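Local atomic coordinates of Uly1 (Catenovulum maritimum, PDB entry 7CZH), a protein that is an ulvan lyase of polysaccharide lyase family 24, a calcium-binding beta-propeller enzyme that probably cleaves the algal polysaccharide ulvan by beta-elimination. Residues I46-D51 / F444-V449; Y126-Y131 / Y147-Y152; T393-P398 / G427-T432. All coordinates share one frame; numbering follows the deposited sequence.

Contact 1 of 3, residues I46-D51 / F444-V449; sequences IAPHGD and FQKGIV
In the propeller blade that closes the ring, where strand 3-15 joins three strands from the end of the chain, the edge strand 444-452 turns Lys-446 and Ile-448 against Pro-48, His-49 and Gly-50 of the loop ahead of strand 53-56. Lys-446 provides the polar half. Its chain runs extended as far as CE and bends only at the last torsion (chi4 -82°), which swings NZ between two acceptors. NZ gives one hydrogen bond to Pro-48 O at 2.8 Å, in the carbonyl plane with a C=O...N angle of 149°. The other goes to His-49 ND1, also at 2.8 Å, arriving at the ring edge but tilted 24° from the ring plane. Ile-448, two residues along the same strand, provides the apolar half: its CG1 lies 3.9 Å from Pro-48 CB, while CG2 comes to 3.6 Å from Pro-48 O. The CD1 methyl reaches further along the loop and stops 3.4 Å from Gly-50 O. Pro-48, which follows a cis peptide bond, also rests on Tyr-459 and Leu-461 of the next strand. Backbone hydrogen bonds pair Lys-446 with Leu-461 and Ile-448 with Tyr-459, so the strand presenting both side chains is itself held in the sheet. One amino group thus grips a main-chain oxygen and an imidazole nitrogen of consecutive residues; the two acceptors satisfy two of its bonding directions, and the grip should limit rotation of the His-49 ring, whose NE2 bonds weakly to a glycerol probably left from crystallisation.

Contact 2 of 3, residues Y126-Y131 / Y147-Y152; sequences YDMHAY and YFRYSY
Met-128 lays its thioether against the ring of Phe-148, a Met-aromatic contact in which SD lies 4.2 Å from the ring centroid, 44° off the normal, with CD1 the nearest ring atom to it. The bend at chi3 (-84°) turns the terminal methyl CE toward the backbone of Arg-149, leaving CE 3.6 Å from Arg-149 O; Arg-149 N gives a weak but nearly straight hydrogen bond (169°) to Met-128 SD. Arg-149 extends along the turn that follows Tyr-126. Its NH1 donates to Asp-127 O at 3.0 Å, in the carbonyl plane though tilted from the guanidinium plane, and forms a salt bridge with Asp-127 OD2 at 3.2 Å. That carboxylate is shared: OD2 is also bonded to His-93 and OD1 to His-95, while Asp-146 takes NH2 of the arginine. A methionine in place of Arg-149 would probably leave Asp-127 O and Asp-146 without this donor and the buried Asp-127 carboxylate without its salt-bridge partner. Further along, Tyr-126 OH meets Ser-151 OG at 2.9 Å; OG also bonds Tyr-184 O. At the other end CB of Tyr-131 packs 4.0 Å from CB of Tyr-147. The weak bond from Tyr-126 N to Arg-149 O marks the place where strands 122-126 and 150-152 part, an antiparallel pair within a propeller blade, beside the calcium site to which Lys-185, touched by Tyr-126, belongs.

Contact 3 of 3, residues T393-P398 / G427-T432; sequences TTDFPP and GTNDFT
Asn-429 and Asp-395 make the one direct hydrogen bond between the two loops. The amide nitrogen ND2 of Asn-429 donates to Asp-395 O at 3.1 Å with an almost straight N-H...O angle of 176°; the acceptor lies in the plane of the amide, although the donor stands tilted from the carbonyl plane. A water bridges the same pair, giving one proton to Asp-395 O at 3.0 Å and the other to Asn-429 OD1 at 2.8 Å, so carbonyl and amide are tied twice. With CG anti to the backbone N (chi1 178°), the amide of Asn-429 reaches across toward 393-398, where the methyl CG2 of Thr-393 comes 3.6 Å from ND2. Beside this polar link stands an aromatic pair. Phe-396 directs its edge at the face of Phe-431 in an offset edge-to-face contact, centroids 5.7 Å apart and planes at 71°, the two CE1 atoms meeting at 3.7 Å.

The second shell sets these groups in place. Thr-393 OG1 accepts from Asp-395 N at 3.1 Å, an ST turn, and Asp-395 is the centre of an inverse gamma turn; together they shape the loop that offers its carbonyl to Asn-429. Pro-397 CD lies 3.4 Å above one face of the Phe-396 ring, near its rim. The hydrogen bond between His-380 ND1 and Asn-429 OD1 probably helps to hold the amide's orientation; the His-380 ring also meets that of Phe-396. Both phenylalanines rest on Ile-411 of strand 408-415, and Phe-431 also touches Ile-409. The contact therefore joins the loop leaving strand 391-393, at the edge of one blade, to the turn entering strand 432-436, at the edge of the next, with strands 373-383 and 408-415 packed against it.

The three contacts sit at separate points round one propeller. Contact 1 brings residues 393 positions apart together, joining an early loop to the closing blade, and along the chain it encloses the other two; contact 2 comes first and contact 3 follows it. Contacts 1 and 2 have centres 20 Å apart and nearest atoms about 6 Å apart; without touching, both reach His-95, through Ile-46 and Asp-127. The centre of contact 3 lies about 24 Å from that of contact 1 and about 38 Å from that of contact 2, on the other side of the chain's centre from the latter. Contact 2 works inside one blade, whereas contact 3 links two successive blades and contact 1 joins the loop ahead of strand 53-56 to the closing blade.

Contact 1 of 3, residues I46-D51 / F444-V449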
loop_
_atom_site.group_PDB
_atom_site.type_symbol
_atom_site.label_atom_id
_atom_site.label_comp_id
_atom_site.label_asym_id
_atom_site.label_seq_id
_atom_site.Cartn_x
_atom_site.Cartn_y
_atom_site.Cartn_z
ATOM N N ILE A 46 5.865 -6.779 -9.298
ATOM C CA ILE A 46 5.576 -6.995 -7.909
ATOM C C ILE A 46 6.657 -6.444 -6.971
ATOM O O ILE A 46 6.533 -6.521 -5.778
ATOM C CB ILE A 46 5.292 -8.482 -7.677
ATOM C CG1 ILE A 46 4.504 -8.718 -6.393
ATOM C CG2 ILE A 46 6.553 -9.263 -7.646
ATOM C CD1 ILE A 46 3.837 -10.040 -6.322
ATOM N N ALA A 47 7.701 -5.864 -7.545
ATOM C CA ALA A 47 8.816 -5.287 -6.789
ATOM C C ALA A 47 9.564 -4.167 -7.520
ATOM O O ALA A 47 9.986 -4.325 -8.606
ATOM C CB ALA A 47 9.781 -6.348 -6.360
ATOM N N PRO A 48 9.706 -3.023 -6.898
ATOM C CA PRO A 48 9.146 -2.607 -5.633
ATOM C C PRO A 48 7.663 -2.270 -5.762
ATOM O O PRO A 48 7.264 -1.568 -6.660
ATOM C CB PRO A 48 9.956 -1.363 -5.310
ATOM C CG PRO A 48 10.409 -0.879 -6.631
ATOM C CD PRO A 48 10.157 -1.878 -7.666
ATOM N N HIS A 49 6.882 -2.824 -4.852
ATOM C CA HIS A 49 5.459 -2.635 -4.843
ATOM C C HIS A 49 4.866 -2.844 -3.448
ATOM O O HIS A 49 5.288 -3.685 -2.747
ATOM C CB HIS A 49 4.825 -3.572 -5.861
ATOM C CG HIS A 49 3.443 -3.190 -6.282
ATOM N ND1 HIS A 49 3.132 -1.966 -6.798
ATOM C CD2 HIS A 49 2.289 -3.890 -6.278
ATOM C CE1 HIS A 49 1.851 -1.919 -7.085
ATOM N NE2 HIS A 49 1.318 -3.079 -6.786
ATOM N N GLY A 50 3.870 -2.054 -3.093
ATOM C CA GLY A 50 3.216 -2.141 -1.811
ATOM C C GLY A 50 3.982 -1.431 -0.721
ATOM O O GLY A 50 4.796 -0.643 -1.017
ATOM N N ASP A 51 3.695 -1.733 0.531
ATOM C CA ASP A 51 4.322 -1.131 1.722
ATOM C C ASP A 51 5.672 -1.806 1.979
ATOM O O ASP A 51 5.922 -2.332 3.003
ATOM C CB ASP A 51 3.388 -1.347 2.892
ATOM C CG ASP A 51 3.647 -0.416 4.030
ATOM O OD1 ASP A 51 4.157 0.621 3.782
ATOM O OD2 ASP A 51 3.337 -0.746 5.164
ATOM N N PHE A 444 14.792 4.489 -14.714
ATOM C CA PHE A 444 13.988 3.616 -13.874
ATOM C C PHE A 444 12.583 3.473 -14.443
ATOM O O PHE A 444 12.048 4.382 -15.080
ATOM C CB PHE A 444 13.942 4.136 -12.454
ATOM C CG PHE A 444 15.292 4.292 -11.851
ATOM C CD1 PHE A 444 16.012 3.178 -11.453
ATOM C CD2 PHE A 444 15.866 5.543 -11.720
ATOM C CE1 PHE A 444 17.261 3.307 -10.903
ATOM C CE2 PHE A 444 17.118 5.676 -11.171
ATOM C CZ PHE A 444 17.813 4.554 -10.763
ATOM N N GLN A 445 12.005 2.309 -14.191
ATOM C CA GLN A 445 10.724 1.907 -14.737
ATOM C C GLN A 445 9.592 2.039 -13.729
ATOM O O GLN A 445 8.433 2.153 -14.137
ATOM C CB GLN A 445 10.844 0.457 -15.219
ATOM C CG GLN A 445 9.633 -0.184 -15.804
ATOM C CD GLN A 445 9.980 -1.528 -16.428
ATOM O OE1 GLN A 445 11.097 -1.726 -16.930
ATOM N NE2 GLN A 445 9.038 -2.466 -16.381
ATOM N N LYS A 446 9.910 2.033 -12.451
ATOM C CA LYS A 446 8.926 2.102 -11.417
ATOM C C LYS A 446 9.593 2.449 -10.114
ATOM O O LYS A 446 10.724 2.149 -9.929
ATOM C CB LYS A 446 8.227 0.735 -11.295
ATOM C CG LYS A 446 7.063 0.636 -10.348
ATOM C CD LYS A 446 6.665 -0.798 -10.033
ATOM C CE LYS A 446 5.262 -0.862 -9.523
ATOM N NZ LYS A 446 5.144 -0.555 -8.100
ATOM N N GLY A 447 8.853 3.069 -9.221
ATOM C CA GLY A 447 9.359 3.427 -7.936
ATOM C C GLY A 447 8.356 3.608 -6.829
ATOM O O GLY A 447 7.232 3.917 -7.053
ATOM N N ILE A 448 8.802 3.374 -5.620
ATOM C CA ILE A 448 7.984 3.583 -4.452
ATOM C C ILE A 448 8.734 4.472 -3.458
ATOM O O ILE A 448 9.890 4.333 -3.268
ATOM C CB ILE A 448 7.373 2.341 -3.829
ATOM C CG1 ILE A 448 8.413 1.535 -3.131
ATOM C CG2 ILE A 448 6.583 1.487 -4.828
ATOM C CD1 ILE A 448 7.795 0.460 -2.306
ATOM N N VAL A 449 8.019 5.399 -2.883
ATOM C CA VAL A 449 8.514 6.383 -1.987
ATOM C C VAL A 449 8.265 6.180 -0.512
ATOM O O VAL A 449 7.231 5.780 -0.107
ATOM C CB VAL A 449 7.843 7.734 -2.359
ATOM C CG1 VAL A 449 8.193 8.855 -1.420
ATOM C CG2 VAL A 449 8.209 8.154 -3.739
#

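Contact 2 of 3, residues Y126-Y131 / Y147-Y152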
loop_
_atom_site.group_PDB
_atom_site.type_symbol
_atom_site.label_atom_id
_atom_site.label_comp_id
_atom_site.label_asym_id
_atom_site.label_seq_id
_atom_site.Cartn_x
_atom_site.Cartn_y
_atom_site.Cartn_z
ATOM N N TYR A 126 2.487 -10.870 3.925
ATOM C CA TYR A 126 2.657 -11.033 2.517
ATOM C C TYR A 126 1.739 -11.982 1.798
ATOM O O TYR A 126 1.062 -12.750 2.392
ATOM C CB TYR A 126 4.079 -11.489 2.246
ATOM C CG TYR A 126 4.616 -12.572 3.149
ATOM C CD1 TYR A 126 4.428 -13.894 2.851
ATOM C CD2 TYR A 126 5.335 -12.262 4.281
ATOM C CE1 TYR A 126 4.946 -14.887 3.629
ATOM C CE2 TYR A 126 5.867 -13.242 5.060
ATOM C CZ TYR A 126 5.647 -14.557 4.739
ATOM O OH TYR A 126 6.127 -15.522 5.490
ATOM N N ASP A 127 1.768 -11.874 0.490
ATOM C CA ASP A 127 1.063 -12.760 -0.394
ATOM C C ASP A 127 -0.423 -13.041 -0.105
ATOM O O ASP A 127 -0.836 -14.157 -0.054
ATOM C CB ASP A 127 1.826 -14.098 -0.410
ATOM C CG ASP A 127 1.808 -14.752 -1.744
ATOM O OD1 ASP A 127 1.536 -14.084 -2.717
ATOM O OD2 ASP A 127 2.072 -15.898 -1.821
ATOM N N MET A 128 -1.184 -12.005 0.089
ATOM C CA MET A 128 -2.574 -12.147 0.410
ATOM C C MET A 128 -3.519 -11.367 -0.490
ATOM O O MET A 128 -3.330 -10.212 -0.682
ATOM C CB MET A 128 -2.815 -11.694 1.856
ATOM C CG MET A 128 -2.301 -12.586 2.972
ATOM S SD MET A 128 -2.609 -11.935 4.608
ATOM C CE MET A 128 -1.216 -10.855 4.758
ATOM N N HIS A 129 -4.534 -12.029 -1.007
ATOM C CA HIS A 129 -5.570 -11.356 -1.791
ATOM C C HIS A 129 -6.916 -11.980 -1.398
ATOM O O HIS A 129 -7.462 -12.833 -2.106
ATOM C CB HIS A 129 -5.310 -11.460 -3.290
ATOM C CG HIS A 129 -6.242 -10.626 -4.118
ATOM N ND1 HIS A 129 -6.220 -10.628 -5.496
ATOM C CD2 HIS A 129 -7.216 -9.753 -3.757
ATOM C CE1 HIS A 129 -7.132 -9.785 -5.947
ATOM N NE2 HIS A 129 -7.750 -9.244 -4.912
ATOM N N ALA A 130 -7.430 -11.557 -0.241
ATOM C CA ALA A 130 -8.756 -11.945 0.240
ATOM C C ALA A 130 -8.944 -13.463 0.327
ATOM O O ALA A 130 -10.015 -13.991 0.027
ATOM C CB ALA A 130 -9.848 -11.324 -0.634
ATOM N N TYR A 131 -7.913 -14.176 0.765
ATOM C CA TYR A 131 -8.018 -15.628 0.846
ATOM C C TYR A 131 -8.787 -16.058 2.095
ATOM O O TYR A 131 -8.950 -15.300 3.053
ATOM C CB TYR A 131 -6.630 -16.269 0.822
ATOM C CG TYR A 131 -5.848 -15.936 -0.434
ATOM C CD1 TYR A 131 -6.486 -15.897 -1.673
ATOM C CD2 TYR A 131 -4.481 -15.656 -0.385
ATOM C CE1 TYR A 131 -5.787 -15.581 -2.838
ATOM C CE2 TYR A 131 -3.773 -15.346 -1.546
ATOM C CZ TYR A 131 -4.438 -15.304 -2.767
ATOM O OH TYR A 131 -3.739 -14.996 -3.924
ATOM N N TYR A 147 -4.417 -19.042 4.935
ATOM C CA TYR A 147 -5.106 -17.968 4.262
ATOM C C TYR A 147 -4.712 -16.558 4.715
ATOM O O TYR A 147 -5.104 -15.616 4.114
ATOM C CB TYR A 147 -6.617 -18.146 4.392
ATOM C CG TYR A 147 -7.062 -18.244 5.823
ATOM C CD1 TYR A 147 -7.141 -17.129 6.607
ATOM C CD2 TYR A 147 -7.374 -19.452 6.383
ATOM C CE1 TYR A 147 -7.539 -17.197 7.892
ATOM C CE2 TYR A 147 -7.757 -19.543 7.686
ATOM C CZ TYR A 147 -7.831 -18.410 8.438
ATOM O OH TYR A 147 -8.214 -18.459 9.703
ATOM N N PHE A 148 -3.970 -16.457 5.799
ATOM C CA PHE A 148 -3.476 -15.208 6.349
ATOM C C PHE A 148 -2.028 -15.487 6.680
ATOM O O PHE A 148 -1.732 -16.378 7.354
ATOM C CB PHE A 148 -4.263 -14.754 7.548
ATOM C CG PHE A 148 -3.744 -13.517 8.153
ATOM C CD1 PHE A 148 -4.082 -12.307 7.636
ATOM C CD2 PHE A 148 -2.912 -13.573 9.222
ATOM C CE1 PHE A 148 -3.588 -11.155 8.166
ATOM C CE2 PHE A 148 -2.436 -12.437 9.787
ATOM C CZ PHE A 148 -2.763 -11.220 9.257
ATOM N N ARG A 149 -1.134 -14.698 6.137
ATOM C CA ARG A 149 0.288 -14.962 6.245
ATOM C C ARG A 149 1.078 -13.850 6.944
ATOM O O ARG A 149 1.235 -12.818 6.445
ATOM C CB ARG A 149 0.798 -15.288 4.843
ATOM C CG ARG A 149 0.043 -16.405 4.158
ATOM C CD ARG A 149 0.068 -16.376 2.645
ATOM N NE ARG A 149 -0.384 -17.639 2.126
ATOM C CZ ARG A 149 -0.566 -17.958 0.861
ATOM N NH1 ARG A 149 -0.341 -17.135 -0.102
ATOM N NH2 ARG A 149 -0.964 -19.156 0.570
ATOM N N TYR A 150 1.565 -14.131 8.127
ATOM C CA TYR A 150 2.205 -13.153 8.995
ATOM C C TYR A 150 3.516 -13.732 9.518
ATOM O O TYR A 150 3.544 -14.869 10.001
ATOM C CB TYR A 150 1.254 -12.786 10.147
ATOM C CG TYR A 150 1.855 -11.936 11.250
ATOM C CD1 TYR A 150 2.611 -10.800 10.950
ATOM C CD2 TYR A 150 1.630 -12.240 12.592
ATOM C CE1 TYR A 150 3.145 -10.001 11.951
ATOM C CE2 TYR A 150 2.167 -11.443 13.612
ATOM C CZ TYR A 150 2.932 -10.328 13.275
ATOM O OH TYR A 150 3.462 -9.525 14.252
ATOM N N SER A 151 4.566 -12.958 9.438
ATOM C CA SER A 151 5.854 -13.366 9.923
ATOM C C SER A 151 6.368 -12.251 10.834
ATOM O O SER A 151 6.198 -11.088 10.568
ATOM C CB SER A 151 6.812 -13.693 8.806
ATOM O OG SER A 151 6.581 -14.919 8.272
ATOM N N TYR A 152 6.977 -12.646 11.927
ATOM C CA TYR A 152 7.473 -11.691 12.876
ATOM C C TYR A 152 8.733 -12.130 13.599
ATOM O O TYR A 152 9.046 -13.277 13.647
ATOM C CB TYR A 152 6.381 -11.297 13.859
ATOM C CG TYR A 152 5.954 -12.353 14.827
ATOM C CD1 TYR A 152 5.068 -13.340 14.457
ATOM C CD2 TYR A 152 6.427 -12.359 16.106
ATOM C CE1 TYR A 152 4.666 -14.303 15.323
ATOM C CE2 TYR A 152 6.019 -13.299 16.987
ATOM C CZ TYR A 152 5.142 -14.272 16.595
ATOM O OH TYR A 152 4.769 -15.193 17.462
HETATM O O HOH W 1 -5.513 -13.283 1.935
#

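Contact 3 of 3, residues T393-P398 / G427-T432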
loop_
_atom_site.group_PDB
_atom_site.type_symbol
_atom_site.label_atom_id
_atom_site.label_comp_id
_atom_site.label_asym_id
_atom_site.label_seq_id
_atom_site.Cartn_x
_atom_site.Cartn_y
_atom_site.Cartn_z
ATOM N N THR A 393 -9.439 21.925 -7.704
ATOM C CA THR A 393 -8.962 22.444 -8.975
ATOM C C THR A 393 -8.517 21.296 -9.859
ATOM O O THR A 393 -8.054 20.260 -9.373
ATOM C CB THR A 393 -7.807 23.447 -8.780
ATOM O OG1 THR A 393 -7.396 23.968 -10.050
ATOM C CG2 THR A 393 -6.615 22.797 -8.088
ATOM N N THR A 394 -8.687 21.481 -11.166
ATOM C CA THR A 394 -8.192 20.527 -12.147
ATOM C C THR A 394 -6.896 20.988 -12.776
ATOM O O THR A 394 -6.366 20.306 -13.661
ATOM C CB THR A 394 -9.242 20.268 -13.242
ATOM O OG1 THR A 394 -9.545 21.485 -13.929
ATOM C CG2 THR A 394 -10.509 19.709 -12.633
ATOM N N ASP A 395 -6.370 22.126 -12.333
ATOM C CA ASP A 395 -5.082 22.614 -12.810
ATOM C C ASP A 395 -3.975 21.914 -12.018
ATOM O O ASP A 395 -3.237 22.503 -11.225
ATOM C CB ASP A 395 -5.021 24.132 -12.696
ATOM C CG ASP A 395 -3.682 24.697 -13.128
ATOM O OD1 ASP A 395 -3.012 24.051 -13.964
ATOM O OD2 ASP A 395 -3.300 25.781 -12.633
ATOM N N PHE A 396 -3.870 20.605 -12.252
ATOM C CA PHE A 396 -2.979 19.727 -11.495
ATOM C C PHE A 396 -2.352 18.722 -12.461
ATOM O O PHE A 396 -3.071 18.156 -13.306
ATOM C CB PHE A 396 -3.762 19.012 -10.388
ATOM C CG PHE A 396 -2.905 18.224 -9.451
ATOM C CD1 PHE A 396 -2.114 18.863 -8.509
ATOM C CD2 PHE A 396 -2.894 16.841 -9.508
ATOM C CE1 PHE A 396 -1.327 18.136 -7.637
ATOM C CE2 PHE A 396 -2.101 16.108 -8.648
ATOM C CZ PHE A 396 -1.312 16.760 -7.710
ATOM N N PRO A 397 -1.046 18.471 -12.372
ATOM C CA PRO A 397 -0.385 17.609 -13.360
ATOM C C PRO A 397 -0.808 16.159 -13.197
ATOM O O PRO A 397 -1.460 15.796 -12.204
ATOM C CB PRO A 397 1.108 17.793 -13.033
ATOM C CG PRO A 397 1.121 18.085 -11.593
ATOM C CD PRO A 397 -0.084 18.968 -11.371
ATOM N N PRO A 398 -0.463 15.293 -14.157
ATOM C CA PRO A 398 -0.837 13.876 -14.039
ATOM C C PRO A 398 -0.025 13.119 -12.993
ATOM O O PRO A 398 0.767 12.240 -13.340
ATOM C CB PRO A 398 -0.581 13.327 -15.449
ATOM C CG PRO A 398 -0.549 14.526 -16.339
ATOM C CD PRO A 398 0.049 15.613 -15.499
ATOM N N GLY A 427 -1.238 23.758 1.659
ATOM C CA GLY A 427 -2.382 24.631 1.546
ATOM C C GLY A 427 -2.406 25.480 0.301
ATOM O O GLY A 427 -3.200 26.425 0.235
ATOM N N THR A 428 -1.547 25.191 -0.676
ATOM C CA THR A 428 -1.516 25.883 -1.957
ATOM C C THR A 428 -1.515 24.854 -3.084
ATOM O O THR A 428 -1.255 23.665 -2.878
ATOM C CB THR A 428 -0.276 26.789 -2.102
ATOM O OG1 THR A 428 0.887 25.974 -2.306
ATOM C CG2 THR A 428 -0.078 27.670 -0.860
ATOM N N ASN A 429 -1.730 25.310 -4.300
ATOM C CA ASN A 429 -1.645 24.465 -5.453
ATOM C C ASN A 429 -0.484 24.981 -6.319
ATOM O O ASN A 429 -0.440 24.760 -7.471
ATOM C CB ASN A 429 -2.962 24.408 -6.221
ATOM C CG ASN A 429 -2.874 23.555 -7.488
ATOM O OD1 ASN A 429 -2.400 22.454 -7.469
ATOM N ND2 ASN A 429 -3.297 24.096 -8.564
ATOM N N ASP A 430 0.459 25.665 -5.700
ATOM C CA ASP A 430 1.562 26.275 -6.423
ATOM C C ASP A 430 2.839 25.431 -6.476
ATOM O O ASP A 430 3.726 25.603 -5.695
ATOM C CB ASP A 430 1.869 27.657 -5.854
ATOM C CG ASP A 430 0.660 28.602 -5.837
ATOM O OD1 ASP A 430 -0.259 28.473 -6.652
ATOM O OD2 ASP A 430 0.637 29.503 -4.990
ATOM N N PHE A 431 2.909 24.526 -7.418
ATOM C CA PHE A 431 4.039 23.645 -7.537
ATOM C C PHE A 431 5.186 24.143 -8.429
ATOM O O PHE A 431 4.954 24.769 -9.414
ATOM C CB PHE A 431 3.594 22.270 -8.071
ATOM C CG PHE A 431 2.777 21.460 -7.118
ATOM C CD1 PHE A 431 1.446 21.680 -6.986
ATOM C CD2 PHE A 431 3.347 20.477 -6.375
ATOM C CE1 PHE A 431 0.683 20.921 -6.137
ATOM C CE2 PHE A 431 2.595 19.734 -5.511
ATOM C CZ PHE A 431 1.272 19.962 -5.389
ATOM N N THR A 432 6.418 23.844 -8.047
ATOM C CA THR A 432 7.593 24.131 -8.838
ATOM C C THR A 432 8.579 22.924 -8.778
ATOM O O THR A 432 8.735 22.287 -7.766
ATOM C CB THR A 432 8.335 25.435 -8.469
ATOM O OG1 THR A 432 8.909 25.299 -7.200
ATOM C CG2 THR A 432 7.455 26.662 -8.478
HETATM O O HOH W 2 -0.735 21.960 -9.702
#